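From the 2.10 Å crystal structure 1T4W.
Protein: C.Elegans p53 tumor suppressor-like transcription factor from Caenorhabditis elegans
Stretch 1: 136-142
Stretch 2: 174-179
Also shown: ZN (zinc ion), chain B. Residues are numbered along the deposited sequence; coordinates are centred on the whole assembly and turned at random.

Stretch 1, residues 136-142: IFMCQEK
Stretch 2 (174-179) QVRIVA

Strand 174-177 (phi -108 to -141°, psi 104 to 132°) meets stretch 1, which leaves its strand at Phe-137, bends at Met-138 (-109/27), runs extended through Cys-139 and Gln-140, and enters a 3-10 segment at Glu-141 (-51/-45). The touching parts, CA 137 to 141 and CA 175 to 178, run 72° apart; Gln-140 and Ile-177 have the nearest CA atoms, 5.1 Å apart.

One direct backbone hydrogen bond joins them: Glu-141 N donates to Ile-177 O (3.2 Å, 152°). Water 1 donates to Ile-177 O (2.9 Å) and accepts from Lys-142 N (2.7 Å). Water 2 donates to Gln-140 OE1 and Val-178 O, both 2.8 Å; the Gln-140 amide (p, t, chi3 -39°) thus reaches a carbonyl through solvent.

Apolar side chains suit the buried sites. Ile-177 (m, chi2 131°) places CD1 3.9 Å from Phe-137 CG; Phe-137 (m, chi2 -81°) CZ lies 4.2 Å from Val-175 (t) CG1. Gln-140's aliphatic CB packs 3.5 Å from Ile-177 CG2.

Glu-141 (t, t, 81°), CB toward stretch 2, meets long Arg-176 (m, t, p, -157°), CB sideways, in a bidentate salt bridge: Arg-176 NH2 to Glu-141 OE1 2.7 Å, Arg-176 NE to Glu-141 OE2 2.8 Å, both near-linear.

Cys-139 (t) has CB away; its SG binds ZN at 2.4 Å.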

ATOM      1  N   ILE A 136       3.987  -3.285  -7.275  1.00 19.93           N
ATOM      2  CA  ILE A 136       5.373  -3.734  -7.328  1.00 20.05           C
ATOM      3  C   ILE A 136       6.275  -2.579  -6.875  1.00 25.91           C
ATOM      4  O   ILE A 136       6.083  -1.436  -7.292  1.00 24.66           O
ATOM      5  CB  ILE A 136       5.726  -4.249  -8.765  1.00 23.64           C
ATOM      6  CG1 ILE A 136       7.174  -4.737  -8.799  1.00 23.88           C
ATOM      7  CG2 ILE A 136       5.540  -3.130  -9.811  1.00 22.40           C
ATOM      8  CD1 ILE A 136       7.581  -5.288 -10.153  1.00 27.01           C
ATOM      9  N   PHE A 137       7.215  -2.874  -5.976  1.00 17.86           N
ATOM     10  CA  PHE A 137       8.127  -1.859  -5.420  1.00 20.81           C
ATOM     11  C   PHE A 137       9.460  -1.906  -6.154  1.00 20.81           C
ATOM     12  O   PHE A 137      10.059  -2.971  -6.313  1.00 22.25           O
ATOM     13  CB  PHE A 137       8.302  -2.103  -3.919  1.00 15.76           C
ATOM     14  CG  PHE A 137       7.009  -2.052  -3.165  1.00 20.93           C
ATOM     15  CD1 PHE A 137       6.457  -0.822  -2.788  1.00 24.77           C
ATOM     16  CD2 PHE A 137       6.297  -3.211  -2.907  1.00 17.83           C
ATOM     17  CE1 PHE A 137       5.193  -0.750  -2.162  1.00 19.56           C
ATOM     18  CE2 PHE A 137       5.028  -3.160  -2.279  1.00 21.50           C
ATOM     19  CZ  PHE A 137       4.476  -1.924  -1.909  1.00 24.14           C
ATOM     20  N   MET A 138       9.910  -0.744  -6.622  1.00 27.65           N
ATOM     21  CA  MET A 138      11.134  -0.679  -7.395  1.00 27.46           C
ATOM     22  C   MET A 138      12.320  -0.033  -6.686  1.00 31.54           C
ATOM     23  O   MET A 138      13.217   0.518  -7.317  1.00 29.84           O
ATOM     24  CB  MET A 138      10.855  -0.000  -8.738  1.00 29.97           C
ATOM     25  CG  MET A 138       9.896  -0.811  -9.630  1.00 27.85           C
ATOM     26  SD  MET A 138      10.441  -2.534  -9.900  1.00 36.96           S
ATOM     27  CE  MET A 138      11.829  -2.250 -10.994  1.00 43.50           C
ATOM     28  N   CYS A 139      12.315  -0.104  -5.363  1.00 21.19           N
ATOM     29  CA  CYS A 139      13.420   0.412  -4.567  1.00 18.62           C
ATOM     30  C   CYS A 139      13.224  -0.334  -3.260  1.00 20.94           C
ATOM     31  O   CYS A 139      12.200  -0.999  -3.063  1.00 22.23           O
ATOM     32  CB  CYS A 139      13.320   1.938  -4.422  1.00 20.36           C
ATOM     33  SG  CYS A 139      14.635   2.746  -3.480  1.00 22.37           S
ATOM     34  N   GLN A 140      14.187  -0.275  -2.366  1.00 20.65           N
ATOM     35  CA  GLN A 140      14.002  -1.026  -1.143  1.00 22.19           C
ATOM     36  C   GLN A 140      14.586  -0.371   0.091  1.00 28.20           C
ATOM     37  O   GLN A 140      15.301   0.631   0.012  1.00 26.37           O
ATOM     38  CB  GLN A 140      14.579  -2.417  -1.347  1.00 18.47           C
ATOM     39  CG  GLN A 140      16.069  -2.438  -1.536  1.00 31.67           C
ATOM     40  CD  GLN A 140      16.530  -3.779  -2.030  1.00 39.57           C
ATOM     41  OE1 GLN A 140      16.020  -4.809  -1.606  1.00 49.39           O
ATOM     42  NE2 GLN A 140      17.506  -3.778  -2.928  1.00 42.36           N
ATOM     43  N   GLU A 141      14.267  -0.956   1.236  1.00 22.72           N
ATOM     44  CA  GLU A 141      14.725  -0.457   2.519  1.00 23.93           C
ATOM     45  C   GLU A 141      16.240  -0.242   2.526  1.00 33.85           C
ATOM     46  O   GLU A 141      16.732   0.783   2.990  1.00 26.86           O
ATOM     47  CB  GLU A 141      14.347  -1.472   3.608  1.00 20.93           C
ATOM     48  CG  GLU A 141      14.303  -0.914   5.014  1.00 42.05           C
ATOM     49  CD  GLU A 141      13.895  -1.974   6.008  1.00 35.94           C
ATOM     50  OE1 GLU A 141      14.762  -2.783   6.409  1.00 35.39           O
ATOM     51  OE2 GLU A 141      12.702  -2.013   6.362  1.00 38.57           O
ATOM     52  N   LYS A 142      16.974  -1.221   2.005  1.00 28.53           N
ATOM     53  CA  LYS A 142      18.425  -1.157   1.987  1.00 35.92           C
ATOM     54  C   LYS A 142      18.956   0.137   1.360  1.00 39.69           C
ATOM     55  O   LYS A 142      20.010   0.631   1.752  1.00 41.05           O
ATOM     56  CB  LYS A 142      18.965  -2.378   1.241  1.00 41.07           C
ATOM     57  CG  LYS A 142      20.439  -2.622   1.413  1.00 57.70           C
ATOM     58  CD  LYS A 142      20.872  -3.886   0.676  1.00 61.79           C
ATOM     59  CE  LYS A 142      22.358  -4.167   0.893  1.00 69.15           C
ATOM     60  NZ  LYS A 142      22.829  -5.378   0.159  1.00 60.71           N
ATOM     61  N   GLN A 174       2.363  -1.642   8.144  1.00 18.63           N
ATOM     62  CA  GLN A 174       3.790  -1.641   7.887  1.00 18.59           C
ATOM     63  C   GLN A 174       4.140  -2.520   6.708  1.00 17.57           C
ATOM     64  O   GLN A 174       3.745  -3.683   6.643  1.00 18.93           O
ATOM     65  CB  GLN A 174       4.610  -2.109   9.111  1.00 17.43           C
ATOM     66  CG  GLN A 174       6.086  -2.357   8.765  1.00 16.49           C
ATOM     67  CD  GLN A 174       6.859  -2.957   9.922  1.00 29.09           C
ATOM     68  OE1 GLN A 174       7.042  -2.294  10.924  1.00 22.82           O
ATOM     69  NE2 GLN A 174       7.296  -4.227   9.796  1.00 18.40           N
ATOM     70  N   VAL A 175       4.895  -1.936   5.786  1.00 19.71           N
ATOM     71  CA  VAL A 175       5.377  -2.631   4.620  1.00 13.62           C
ATOM     72  C   VAL A 175       6.904  -2.560   4.658  1.00 20.07           C
ATOM     73  O   VAL A 175       7.500  -1.480   4.839  1.00 17.75           O
ATOM     74  CB  VAL A 175       4.875  -1.962   3.320  1.00 17.29           C
ATOM     75  CG1 VAL A 175       5.573  -2.582   2.120  1.00 19.84           C
ATOM     76  CG2 VAL A 175       3.365  -2.125   3.192  1.00 15.44           C
ATOM     77  N   ARG A 176       7.553  -3.707   4.520  1.00 16.98           N
ATOM     78  CA  ARG A 176       9.007  -3.705   4.492  1.00 22.43           C
ATOM     79  C   ARG A 176       9.469  -4.378   3.214  1.00 22.72           C
ATOM     80  O   ARG A 176       8.974  -5.441   2.861  1.00 18.89           O
ATOM     81  CB  ARG A 176       9.590  -4.421   5.721  1.00 19.53           C
ATOM     82  CG  ARG A 176       9.501  -3.608   6.994  1.00 20.56           C
ATOM     83  CD  ARG A 176      10.324  -4.261   8.112  1.00 29.71           C
ATOM     84  NE  ARG A 176      11.753  -4.174   7.824  1.00 26.96           N
ATOM     85  CZ  ARG A 176      12.669  -4.988   8.327  1.00 34.78           C
ATOM     86  NH1 ARG A 176      12.314  -5.964   9.150  1.00 28.19           N
ATOM     87  NH2 ARG A 176      13.943  -4.816   8.014  1.00 36.64           N
ATOM     88  N   ILE A 177      10.397  -3.738   2.511  1.00 19.52           N
ATOM     89  CA  ILE A 177      10.926  -4.271   1.268  1.00 22.11           C
ATOM     90  C   ILE A 177      12.344  -4.712   1.625  1.00 24.09           C
ATOM     91  O   ILE A 177      13.256  -3.896   1.776  1.00 22.00           O
ATOM     92  CB  ILE A 177      10.892  -3.192   0.165  1.00 20.22           C
ATOM     93  CG1 ILE A 177       9.443  -2.718  -0.043  1.00 22.80           C
ATOM     94  CG2 ILE A 177      11.398  -3.783  -1.148  1.00 20.02           C
ATOM     95  CD1 ILE A 177       9.280  -1.232  -0.046  1.00 27.85           C
ATOM     96  N   VAL A 178      12.498  -6.020   1.773  1.00 18.88           N
ATOM     97  CA  VAL A 178      13.736  -6.634   2.230  1.00 17.88           C
ATOM     98  C   VAL A 178      14.210  -7.762   1.328  1.00 24.91           C
ATOM     99  O   VAL A 178      13.528  -8.135   0.390  1.00 21.66           O
ATOM    100  CB  VAL A 178      13.503  -7.222   3.622  1.00 24.96           C
ATOM    101  CG1 VAL A 178      13.062  -6.139   4.577  1.00 23.16           C
ATOM    102  CG2 VAL A 178      12.403  -8.309   3.533  1.00 17.36           C
ATOM    103  N   ALA A 179      15.365  -8.335   1.660  1.00 25.34           N
ATOM    104  CA  ALA A 179      15.958  -9.425   0.883  1.00 23.74           C
ATOM    105  C   ALA A 179      15.322 -10.803   1.145  1.00 21.45           C
ATOM    106  O   ALA A 179      15.133 -11.611   0.229  1.00 24.80           O
ATOM    107  CB  ALA A 179      17.465  -9.488   1.181  1.00 25.58           C
TER
HETATM  108 ZN    ZN B 201      16.705   2.040  -4.360  1.00 27.16          ZN
HETATM  109  O   HOH W   1      16.142  -3.720   1.452  1.00 28.47           O
HETATM  110  O   HOH W   2      14.079  -6.764  -2.004  1.00 28.72           O